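Cell shape-determining protein MreC (Listeria monocytogenes, PDB 2J5U) probably takes part in forming and maintaining the shape of the bacterial cell, and assembles into an oligomer of 24 subunits arranged as 12 dimers. Local coordinates at residues A[87-92]-A[220-225]; A[101-106]-A[111-116]; A[135-140]-A[189-194]; A[147-152]-A[157-162]; A[197-200]-A[205-208]. All coordinates share one frame; numbering follows the deposited sequence.

Interaction 1: A[87-92]-A[220-225]; sequences VEIDKG and NHVTVL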
# COMPACT_ATOMS: atom_id res chain seq x y z
N VAL A 87 66.06 56.07 8.02
CA VAL A 87 65.42 57.26 7.54
C VAL A 87 64.48 57.75 8.64
O VAL A 87 64.05 56.98 9.50
CB VAL A 87 64.66 56.92 6.23
CG1 VAL A 87 63.38 57.70 6.12
CG2 VAL A 87 65.55 57.19 5.04
N GLU A 88 64.17 59.04 8.64
CA GLU A 88 63.27 59.59 9.65
C GLU A 88 62.02 60.19 9.01
O GLU A 88 62.11 60.92 8.02
CB GLU A 88 64.00 60.64 10.45
CG GLU A 88 63.42 60.85 11.80
CD GLU A 88 64.48 60.80 12.88
OE1 GLU A 88 64.21 61.27 14.02
OE2 GLU A 88 65.60 60.29 12.59
N ILE A 89 60.84 59.89 9.56
CA ILE A 89 59.61 60.42 8.99
C ILE A 89 58.91 61.41 9.91
O ILE A 89 59.13 61.41 11.12
CB ILE A 89 58.64 59.29 8.60
CG1 ILE A 89 58.30 58.43 9.82
CG2 ILE A 89 59.26 58.45 7.48
CD1 ILE A 89 57.34 57.31 9.52
N ASP A 90 58.07 62.26 9.31
CA ASP A 90 57.35 63.30 10.04
C ASP A 90 56.07 62.88 10.77
O ASP A 90 55.24 63.72 11.11
CB ASP A 90 57.04 64.48 9.10
CG ASP A 90 56.12 64.10 7.95
OD1 ASP A 90 55.85 64.97 7.10
OD2 ASP A 90 55.66 62.93 7.88
N LYS A 91 55.91 61.59 11.00
CA LYS A 91 54.74 61.12 11.72
C LYS A 91 55.24 60.28 12.88
O LYS A 91 56.26 59.60 12.76
CB LYS A 91 53.81 60.31 10.82
CG LYS A 91 53.09 61.16 9.77
CD LYS A 91 51.98 62.01 10.38
CE LYS A 91 52.03 63.45 9.88
NZ LYS A 91 52.28 63.53 8.42
N GLY A 92 54.53 60.33 14.00
CA GLY A 92 54.94 59.57 15.16
C GLY A 92 53.83 59.03 16.03
O GLY A 92 52.71 58.81 15.60
N ASN A 220 61.15 59.98 -0.34
CA ASN A 220 60.53 61.22 0.07
C ASN A 220 59.17 60.91 0.65
O ASN A 220 58.98 60.94 1.86
CB ASN A 220 60.38 62.18 -1.10
CG ASN A 220 59.76 63.50 -0.67
OD1 ASN A 220 59.23 64.24 -1.50
ND2 ASN A 220 59.83 63.80 0.63
N HIS A 221 58.21 60.62 -0.22
CA HIS A 221 56.86 60.29 0.23
C HIS A 221 56.78 58.81 0.56
O HIS A 221 57.26 57.95 -0.19
CB HIS A 221 55.84 60.69 -0.81
CG HIS A 221 55.72 62.17 -0.95
ND1 HIS A 221 55.47 62.99 0.13
CD2 HIS A 221 55.87 62.99 -2.02
CE1 HIS A 221 55.48 64.25 -0.26
NE2 HIS A 221 55.72 64.28 -1.56
N VAL A 222 56.16 58.52 1.70
CA VAL A 222 56.10 57.17 2.20
C VAL A 222 54.80 56.85 2.95
O VAL A 222 54.09 57.76 3.39
CB VAL A 222 57.32 56.99 3.13
CG1 VAL A 222 56.93 56.39 4.45
CG2 VAL A 222 58.36 56.20 2.42
N THR A 223 54.49 55.57 3.11
CA THR A 223 53.26 55.17 3.81
C THR A 223 53.43 54.12 4.92
O THR A 223 53.95 53.02 4.69
CB THR A 223 52.20 54.67 2.82
OG1 THR A 223 52.00 55.66 1.81
CG2 THR A 223 50.88 54.43 3.52
N VAL A 224 52.97 54.47 6.12
CA VAL A 224 53.06 53.56 7.26
C VAL A 224 51.75 52.78 7.39
O VAL A 224 50.68 53.36 7.48
CB VAL A 224 53.32 54.35 8.57
CG1 VAL A 224 53.46 53.40 9.74
CG2 VAL A 224 54.57 55.17 8.44
N LEU A 225 51.86 51.45 7.40
CA LEU A 225 50.69 50.58 7.50
C LEU A 225 50.42 49.99 8.88
O LEU A 225 51.27 49.32 9.46
CB LEU A 225 50.84 49.40 6.52
CG LEU A 225 51.32 49.74 5.11
CD1 LEU A 225 51.37 48.48 4.27
CD2 LEU A 225 50.40 50.78 4.50
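Ile89 meets Val222 and Val224 through methyl groups alone, with no hydrogen bond between 87-92 and 220-225. The apolar contact is split between the two branches of the isoleucine. CD1 reaches Val224 CG2 at 3.7 Å, the closer of the two touches, and Ile89 CG2 comes within 4.3 Å of Val222 CG1. This fork comes from the torsions: CG1 stands between the backbone N and the carbonyl carbon (chi1 58°) and the chain then runs straight out to CD1. Beta-branched residues suit the place, since they fit extended strands and fill the inside of a barrel with compact methyls. Val222 and Val224 both point toward Ile89, while the intervening Thr223 points away, as alternation along a strand demands.

No polar interaction crosses to 220-225. Within 87-92, Lys91 NZ forms a salt bridge with Asp90 OD2 at 3.5 Å, whose hydrogen bond is weak, and OD2 also accepts the backbone N-H of Ser74 in strand 68-77.

The two strands are not sheet neighbours but face each other across the interior of the first barrel. Strand 86-89 is held between 68-77 and 121-125, whereas 221-227 pairs with 102-105; Val103 packs against both valines, and Val113 of strand 108-116 adds to Val224.

Interaction 2: A[101-106]-A[111-116]; sequences MAVTTP and GKVTTT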
# COMPACT_ATOMS: atom_id res chain seq x y z
N MET A 101 55.62 48.66 12.58
CA MET A 101 54.66 48.87 11.51
C MET A 101 55.45 48.88 10.19
O MET A 101 56.59 49.34 10.13
CB MET A 101 53.93 50.21 11.69
CG MET A 101 52.66 50.14 12.52
SD MET A 101 51.89 51.71 12.82
CE MET A 101 50.76 51.29 14.04
N ALA A 102 54.84 48.36 9.13
CA ALA A 102 55.50 48.32 7.83
C ALA A 102 55.47 49.70 7.17
O ALA A 102 54.52 50.46 7.36
CB ALA A 102 54.82 47.31 6.94
N VAL A 103 56.51 50.03 6.43
CA VAL A 103 56.55 51.31 5.74
C VAL A 103 56.76 51.00 4.28
O VAL A 103 57.67 50.24 3.93
CB VAL A 103 57.70 52.20 6.22
CG1 VAL A 103 57.66 53.51 5.46
CG2 VAL A 103 57.59 52.45 7.72
N THR A 104 55.93 51.59 3.43
CA THR A 104 55.99 51.34 2.00
C THR A 104 55.85 52.57 1.11
O THR A 104 55.64 53.69 1.59
CB THR A 104 54.85 50.40 1.56
OG1 THR A 104 53.60 51.02 1.89
CG2 THR A 104 54.95 49.07 2.26
N THR A 105 55.97 52.32 -0.19
CA THR A 105 55.81 53.33 -1.23
C THR A 105 55.00 52.58 -2.27
O THR A 105 54.83 51.36 -2.18
CB THR A 105 57.15 53.75 -1.88
OG1 THR A 105 57.69 52.65 -2.63
CG2 THR A 105 58.15 54.19 -0.84
N PRO A 106 54.49 53.29 -3.28
CA PRO A 106 53.69 52.66 -4.34
C PRO A 106 54.35 51.43 -4.99
O PRO A 106 53.70 50.41 -5.21
CB PRO A 106 53.49 53.80 -5.32
CG PRO A 106 53.32 54.97 -4.38
CD PRO A 106 54.44 54.76 -3.40
N GLY A 111 60.56 49.25 4.48
CA GLY A 111 61.10 49.04 5.81
C GLY A 111 60.09 48.91 6.91
O GLY A 111 58.92 48.62 6.65
N LYS A 112 60.54 49.11 8.15
CA LYS A 112 59.65 49.03 9.29
C LYS A 112 60.01 50.07 10.33
O LYS A 112 61.16 50.47 10.45
CB LYS A 112 59.70 47.63 9.92
CG LYS A 112 60.95 47.32 10.69
CD LYS A 112 60.74 46.04 11.49
CE LYS A 112 61.96 45.70 12.32
NZ LYS A 112 63.21 45.61 11.50
N VAL A 113 59.01 50.50 11.08
CA VAL A 113 59.24 51.49 12.11
C VAL A 113 60.04 50.87 13.25
O VAL A 113 59.74 49.78 13.71
CB VAL A 113 57.92 52.02 12.64
CG1 VAL A 113 58.16 53.11 13.66
CG2 VAL A 113 57.09 52.55 11.50
N THR A 114 61.07 51.56 13.71
CA THR A 114 61.86 51.03 14.81
C THR A 114 61.64 51.79 16.11
O THR A 114 61.23 51.20 17.10
CB THR A 114 63.36 50.98 14.47
OG1 THR A 114 63.77 52.23 13.90
CG2 THR A 114 63.64 49.87 13.50
N THR A 115 61.91 53.09 16.12
CA THR A 115 61.69 53.86 17.34
C THR A 115 60.79 55.04 17.03
O THR A 115 60.89 55.66 15.98
CB THR A 115 63.00 54.38 17.93
OG1 THR A 115 63.57 55.33 17.03
CG2 THR A 115 63.97 53.24 18.12
N THR A 116 59.90 55.34 17.96
CA THR A 116 58.97 56.42 17.75
C THR A 116 59.01 57.48 18.82
O THR A 116 59.21 57.20 20.00
CB THR A 116 57.53 55.90 17.68
OG1 THR A 116 57.47 54.80 16.77
CG2 THR A 116 56.61 56.97 17.17
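Met101 and Val113 are joined through their flat peptide groups, which hydrogen bonds pair across the two strands. The Met101 carbonyl receives the N-H of Val113 in its own plane, with Met101 O 2.8 Å from Val113 N. At Gly111 the donor is placed differently: Val103 N is also 2.8 Å from Gly111 O, but stands 43° above the plane of that carbonyl. The return bond, Gly111 N to Val103 O at 3.1 Å, is less straight (140° at the hydrogen). Lys112 CA adds a CA-H...O contact to Met101 O.

Val103 and Gly111 thus form a hydrogen-bonded pair and Ala102 with Lys112 a non-hydrogen-bonded one, the ladder of an antiparallel hairpin whose strand directions make 138°. On the face of Val103, CG2 meets Val113 CG2 at 3.8 Å, the two side chains crossing at about a right angle. In each valine the methyl that meets the other is the one anti to its carbonyl carbon and beside the backbone N. Met101 CB closes on Val113 CG2 at 3.9 Å. Glycine suits position 111, where the backbone angles would press a side chain against the preceding carbonyl.

Chemically, main-chain bonds fix the pairing of the strands, while the valine methyls turn one face into an apolar lining for the first barrel, continued by Val123 and Val222.

Interaction 3: A[135-140]-A[189-194]; sequences VSAKVQ and IFIGTI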
# COMPACT_ATOMS: atom_id res chain seq x y z
N VAL A 135 62.17 39.93 7.35
CA VAL A 135 60.74 40.03 7.11
C VAL A 135 60.22 38.70 6.54
O VAL A 135 60.87 38.08 5.69
CB VAL A 135 60.40 41.26 6.18
CG1 VAL A 135 61.62 41.70 5.47
CG2 VAL A 135 59.32 40.93 5.18
N SER A 136 59.08 38.25 7.04
CA SER A 136 58.47 37.00 6.60
C SER A 136 57.87 37.22 5.21
O SER A 136 57.06 38.14 5.01
CB SER A 136 57.34 36.58 7.54
OG SER A 136 57.74 36.56 8.89
N ALA A 137 58.23 36.37 4.26
CA ALA A 137 57.75 36.55 2.91
C ALA A 137 57.23 35.30 2.23
O ALA A 137 57.52 34.17 2.64
CB ALA A 137 58.87 37.16 2.04
N LYS A 138 56.48 35.54 1.17
CA LYS A 138 55.88 34.50 0.36
C LYS A 138 56.23 34.73 -1.12
O LYS A 138 56.22 35.87 -1.60
CB LYS A 138 54.36 34.52 0.53
CG LYS A 138 53.65 33.37 -0.15
CD LYS A 138 52.16 33.43 0.07
CE LYS A 138 51.58 34.67 -0.58
NZ LYS A 138 50.12 34.73 -0.38
N VAL A 139 56.58 33.65 -1.81
CA VAL A 139 56.89 33.71 -3.24
C VAL A 139 55.64 33.21 -3.96
O VAL A 139 55.26 32.04 -3.81
CB VAL A 139 58.04 32.77 -3.62
CG1 VAL A 139 58.33 32.91 -5.10
CG2 VAL A 139 59.26 33.05 -2.79
N GLN A 140 55.00 34.08 -4.74
CA GLN A 140 53.80 33.69 -5.46
C GLN A 140 54.11 32.74 -6.60
O GLN A 140 55.06 32.95 -7.36
CB GLN A 140 53.08 34.91 -6.01
CG GLN A 140 52.75 35.95 -4.98
CD GLN A 140 51.96 37.09 -5.56
OE1 GLN A 140 52.14 37.45 -6.72
NE2 GLN A 140 51.09 37.67 -4.76
N ILE A 189 52.06 42.83 0.76
CA ILE A 189 52.80 43.99 0.31
C ILE A 189 53.90 43.49 -0.61
O ILE A 189 54.62 42.56 -0.28
CB ILE A 189 53.43 44.76 1.48
CG1 ILE A 189 52.36 45.53 2.26
CG2 ILE A 189 54.41 45.80 0.95
CD1 ILE A 189 51.14 44.74 2.59
N PHE A 190 54.01 44.11 -1.79
CA PHE A 190 55.04 43.70 -2.76
C PHE A 190 56.45 44.03 -2.25
O PHE A 190 56.71 45.14 -1.78
CB PHE A 190 54.81 44.40 -4.11
CG PHE A 190 55.80 43.99 -5.18
CD1 PHE A 190 55.84 42.68 -5.65
CD2 PHE A 190 56.71 44.91 -5.70
CE1 PHE A 190 56.78 42.28 -6.62
CE2 PHE A 190 57.65 44.53 -6.66
CZ PHE A 190 57.68 43.21 -7.13
N ILE A 191 57.35 43.06 -2.36
CA ILE A 191 58.72 43.26 -1.90
C ILE A 191 59.66 43.37 -3.10
O ILE A 191 60.44 44.31 -3.19
CB ILE A 191 59.20 42.09 -1.03
CG1 ILE A 191 58.39 42.01 0.27
CG2 ILE A 191 60.66 42.25 -0.74
CD1 ILE A 191 58.78 40.84 1.16
N GLY A 192 59.59 42.39 -4.00
CA GLY A 192 60.47 42.42 -5.15
C GLY A 192 60.32 41.22 -6.08
O GLY A 192 59.31 40.52 -6.05
N THR A 193 61.35 40.97 -6.88
CA THR A 193 61.33 39.89 -7.85
C THR A 193 62.48 38.91 -7.72
O THR A 193 63.61 39.32 -7.47
CB THR A 193 61.38 40.48 -9.26
OG1 THR A 193 60.15 41.16 -9.52
CG2 THR A 193 61.62 39.40 -10.29
N ILE A 194 62.20 37.62 -7.87
CA ILE A 194 63.29 36.65 -7.79
C ILE A 194 64.16 36.97 -8.98
O ILE A 194 63.68 37.19 -10.09
CB ILE A 194 62.82 35.19 -7.91
CG1 ILE A 194 62.04 34.78 -6.67
CG2 ILE A 194 64.03 34.28 -8.08
CD1 ILE A 194 61.61 33.33 -6.67
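Ile191 makes two contacts with a single methyl, CD1, which lies 3.8 Å from Ala137 CB and 4.1 Å from Val135 CG2. With CG1 anti to the carbonyl carbon (chi1 -65°) and an extended chain, the isoleucine reaches straight across and meets the valine tip to tip. The small alanine suits its place by letting that tip come in close to strand 135-139. Farther along is the closest touch, Ile194 CD1 to Val139 CG1 at 3.7 Å, the two side chains crossing at about a right angle.

Both strands belong to the second six-stranded barrel, but they are not paired: their axes approach no closer than 8.9 Å at an angle of 59°, and the methyls bridge the barrel interior. Ile191 and Gly192 together face Val176 in a classic beta bulge. The extra residue shifts the alternation, allowing Ile191 and Ile194, three positions apart, both to point inward.

Unlike this packed, apolar interior, the outer side is polar. Ser136 points away, and Lys138 and Gln140 are partly exposed residues that turn to the second subunit. There Lys138 forms a salt bridge with Asp47 of that subunit, and the Gln140 amide donates to the carbonyl of its Ser43.

Interaction 4: A[147-152]-A[157-162]; sequences GIINGY and KLLELK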
# COMPACT_ATOMS: atom_id res chain seq x y z
N GLY A 147 59.36 32.00 3.23
CA GLY A 147 60.74 32.14 3.64
C GLY A 147 60.97 33.43 4.40
O GLY A 147 60.03 34.18 4.69
N ILE A 148 62.23 33.70 4.72
CA ILE A 148 62.58 34.90 5.44
C ILE A 148 63.53 35.78 4.63
O ILE A 148 64.55 35.31 4.14
CB ILE A 148 63.27 34.56 6.77
CG1 ILE A 148 62.42 33.58 7.57
CG2 ILE A 148 63.47 35.82 7.57
CD1 ILE A 148 61.06 34.11 7.97
N ILE A 149 63.17 37.04 4.44
CA ILE A 149 64.05 37.95 3.73
C ILE A 149 65.03 38.34 4.83
O ILE A 149 64.62 38.74 5.92
CB ILE A 149 63.32 39.21 3.24
CG1 ILE A 149 62.32 38.86 2.14
CG2 ILE A 149 64.35 40.23 2.78
CD1 ILE A 149 62.94 38.45 0.86
N ASN A 150 66.32 38.22 4.56
CA ASN A 150 67.30 38.52 5.58
C ASN A 150 68.68 38.78 5.01
O ASN A 150 69.46 37.86 4.81
CB ASN A 150 67.37 37.35 6.55
CG ASN A 150 68.39 37.55 7.63
OD1 ASN A 150 69.18 36.66 7.92
ND2 ASN A 150 68.36 38.71 8.25
N GLY A 151 68.99 40.04 4.74
CA GLY A 151 70.29 40.37 4.20
C GLY A 151 70.25 41.13 2.89
O GLY A 151 69.53 40.77 1.96
N TYR A 152 71.04 42.20 2.82
CA TYR A 152 71.10 43.01 1.61
C TYR A 152 72.56 43.12 1.15
O TYR A 152 73.47 43.27 1.97
CB TYR A 152 70.53 44.41 1.87
CG TYR A 152 70.59 45.30 0.66
CD1 TYR A 152 71.46 46.39 0.61
CD2 TYR A 152 69.78 45.06 -0.45
CE1 TYR A 152 71.52 47.21 -0.52
CE2 TYR A 152 69.84 45.88 -1.58
CZ TYR A 152 70.70 46.95 -1.61
OH TYR A 152 70.72 47.77 -2.71
N LYS A 157 72.89 44.66 -5.13
CA LYS A 157 71.63 45.35 -4.91
C LYS A 157 70.49 44.33 -4.73
O LYS A 157 69.34 44.59 -5.08
CB LYS A 157 71.30 46.26 -6.11
CG LYS A 157 71.52 47.75 -5.89
CD LYS A 157 72.99 48.15 -5.88
CE LYS A 157 73.16 49.63 -5.53
NZ LYS A 157 72.42 50.56 -6.46
N LEU A 158 70.82 43.17 -4.16
CA LEU A 158 69.84 42.11 -3.96
C LEU A 158 69.55 41.68 -2.52
O LEU A 158 70.45 41.61 -1.68
CB LEU A 158 70.24 40.87 -4.77
CG LEU A 158 70.31 41.07 -6.28
CD1 LEU A 158 70.68 39.77 -6.95
CD2 LEU A 158 68.97 41.58 -6.80
N LEU A 159 68.28 41.37 -2.28
CA LEU A 159 67.79 40.91 -0.99
C LEU A 159 67.89 39.39 -0.97
O LEU A 159 67.69 38.74 -2.00
CB LEU A 159 66.32 41.31 -0.83
CG LEU A 159 65.87 42.46 0.07
CD1 LEU A 159 67.05 43.26 0.58
CD2 LEU A 159 64.89 43.33 -0.71
N GLU A 160 68.22 38.82 0.19
CA GLU A 160 68.34 37.36 0.34
C GLU A 160 67.07 36.72 0.90
O GLU A 160 66.65 37.03 2.02
CB GLU A 160 69.49 37.00 1.28
CG GLU A 160 70.83 36.79 0.61
CD GLU A 160 71.79 35.97 1.47
OE1 GLU A 160 71.50 34.77 1.69
OE2 GLU A 160 72.82 36.52 1.93
N LEU A 161 66.46 35.83 0.14
CA LEU A 161 65.26 35.13 0.59
C LEU A 161 65.76 33.77 1.02
O LEU A 161 66.10 32.94 0.19
CB LEU A 161 64.28 34.95 -0.56
CG LEU A 161 62.80 34.98 -0.18
CD1 LEU A 161 62.01 34.41 -1.33
CD2 LEU A 161 62.56 34.20 1.09
N LYS A 162 65.80 33.53 2.33
CA LYS A 162 66.31 32.27 2.85
C LYS A 162 65.25 31.28 3.31
O LYS A 162 64.13 31.66 3.68
CB LYS A 162 67.25 32.52 4.03
CG LYS A 162 68.37 33.52 3.78
CD LYS A 162 69.16 33.75 5.06
CE LYS A 162 70.30 34.73 4.86
NZ LYS A 162 71.06 34.96 6.12
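Asn150 and Lys162 are brought together by complementary torsions: the asparagine CG is anti to the backbone N (chi1 178°), while the lysine CG is anti to its carbonyl carbon (chi1 -52°) and the chain is extended beyond it. Lys162 NZ thereby reaches Asn150 OD1 at 3.1 Å, tilted 36° above the plane of the amide rather than lying in it. Tyr152 has the same first torsion as Asn150, which lays its ring beside Lys157, with OH 3.3 Å from Lys157 CG; at the ring edge, Leu159 CD1 approaches Tyr152 CD2.

The backbones form an antiparallel hairpin. Ile148 and Lys162 exchange two bonds, Ile148 N to Lys162 O at 3.0 Å and Lys162 N to Ile148 O at 2.8 Å. Asn150 N then donates to Glu160 O, and Glu160 N to Gly151 O at 2.9 Å; the register slips by one residue here, a beta bulge. Gly151, with its positive phi, is well fitted to that irregularity, and Gly147 leaves room for Leu161 CD2 to rest on its CA at 3.7 Å. Ile149 places CD1 3.6 Å from Leu161 CG and CG2 near Leu159.

Chemically, Ile149, Leu159 and Leu161 form an apolar patch on one face, while Asn150 and Lys162 add a polar link. The Asn150 amide is held at both ends, its ND2 donating to the carbonyls of Asn133 and Val131, and the lysine charge probably polarises it further.

Interaction 5: A[197-200]-A[205-208]; sequences VETD and SQTA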
# COMPACT_ATOMS: atom_id res chain seq x y z
N VAL A 197 68.58 32.17 -8.15
CA VAL A 197 68.22 31.11 -7.21
C VAL A 197 69.38 30.14 -7.03
O VAL A 197 70.11 29.86 -7.97
CB VAL A 197 67.01 30.29 -7.70
CG1 VAL A 197 66.71 29.18 -6.71
CG2 VAL A 197 65.79 31.18 -7.88
N GLU A 198 69.54 29.62 -5.82
CA GLU A 198 70.61 28.67 -5.57
C GLU A 198 70.30 27.82 -4.36
O GLU A 198 69.43 28.15 -3.55
CB GLU A 198 71.95 29.39 -5.38
CG GLU A 198 72.21 29.93 -3.99
CD GLU A 198 73.48 30.77 -3.93
OE1 GLU A 198 73.97 31.01 -2.79
OE2 GLU A 198 73.98 31.21 -5.00
N THR A 199 71.02 26.70 -4.24
CA THR A 199 70.85 25.77 -3.13
C THR A 199 71.95 26.05 -2.13
O THR A 199 73.06 26.37 -2.52
CB THR A 199 71.00 24.32 -3.61
OG1 THR A 199 69.90 23.98 -4.46
CG2 THR A 199 71.06 23.37 -2.42
N ASP A 200 71.64 25.92 -0.84
CA ASP A 200 72.65 26.18 0.18
C ASP A 200 73.50 24.94 0.43
O ASP A 200 73.09 23.82 0.11
CB ASP A 200 72.00 26.66 1.48
CG ASP A 200 71.22 25.56 2.17
OD1 ASP A 200 70.29 25.03 1.54
OD2 ASP A 200 71.55 25.24 3.33
N SER A 205 67.68 23.50 2.00
CA SER A 205 66.76 24.52 1.51
C SER A 205 67.34 25.28 0.33
O SER A 205 68.44 24.98 -0.13
CB SER A 205 66.46 25.51 2.63
OG SER A 205 67.66 26.01 3.18
N GLN A 206 66.60 26.25 -0.17
CA GLN A 206 67.06 27.07 -1.28
C GLN A 206 67.12 28.52 -0.84
O GLN A 206 66.57 28.89 0.19
CB GLN A 206 66.14 26.95 -2.49
CG GLN A 206 66.25 25.66 -3.25
CD GLN A 206 65.31 25.62 -4.43
OE1 GLN A 206 65.56 26.23 -5.47
NE2 GLN A 206 64.20 24.92 -4.28
N THR A 207 67.79 29.35 -1.63
CA THR A 207 67.90 30.76 -1.31
C THR A 207 67.71 31.50 -2.61
O THR A 207 68.35 31.19 -3.61
CB THR A 207 69.28 31.10 -0.75
OG1 THR A 207 69.53 30.29 0.41
CG2 THR A 207 69.34 32.57 -0.35
N ALA A 208 66.81 32.47 -2.61
CA ALA A 208 66.58 33.27 -3.80
C ALA A 208 67.13 34.66 -3.53
O ALA A 208 67.15 35.12 -2.38
CB ALA A 208 65.10 33.34 -4.11
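Glu198 and Thr207 form the central hydrogen-bonded pair of two strands running at 152° to one another. Glu198 N donates to Thr207 O at 3.0 Å and Thr207 N to Glu198 O at 2.8 Å, each donor lying nearly in line with the C=O it approaches. Val197 with Ala208 and Thr199 with Gln206 are the non-hydrogen-bonded pairs on either side. Toward the turn the ladder weakens, Asp200 N lying 3.4 Å from Ser205 O in a weak though straight bond.

At that end Asp200 takes over with its side chain. Its CG stands between the backbone N and the carbonyl carbon (chi1 69°), turning the carboxylate toward Ser205. OD1 accepts Ser205 N at 3.1 Å through its syn lone pair, and the Ser205 hydroxyl adds a weak bond to the same oxygen. A short acidic side chain can reach the start of the facing strand, and serine offers it both an N-H and a small hydroxyl.

On the face of Val197, Thr199 and Gln206, Val197 CG1 lies against Gln206 OE1 at 3.4 Å, the two side chains meeting at a slant, while Thr199 CG2 rests 3.8 Å from Ser205 O. The Gln206 NE2 donates to the carbonyls of Met168 and Pro165, so this buried amide is fixed from outside the hairpin.

Chemically, Asp200 OD1 takes the N-H of Ser205 and, weakly, its hydroxyl, which probably supplements the weak main-chain bond at this end of the ladder.

In the fold
The five contacts divide between two six-stranded antiparallel barrels, a pairing consistent with the chymotrypsin-like clan to which the family belongs. Interactions 1 and 2, with centres 7 Å apart, share the first barrel; interactions 3, 4 and 5, with centres 10 to 15 Å apart, share the second. Interaction 1 encloses all the others along the chain: the chain leaves the first barrel, builds the second and returns as strand 221-227, so the first is completed last and the two are tied into one unit. Interaction 4 is likewise nested inside interaction 3. The barrels touch where Ile189 packs on Thr104 and Leu225, linking interaction 3 to interactions 1 and 2. Interactions 1 and 5 lie 33 Å apart, centre to centre.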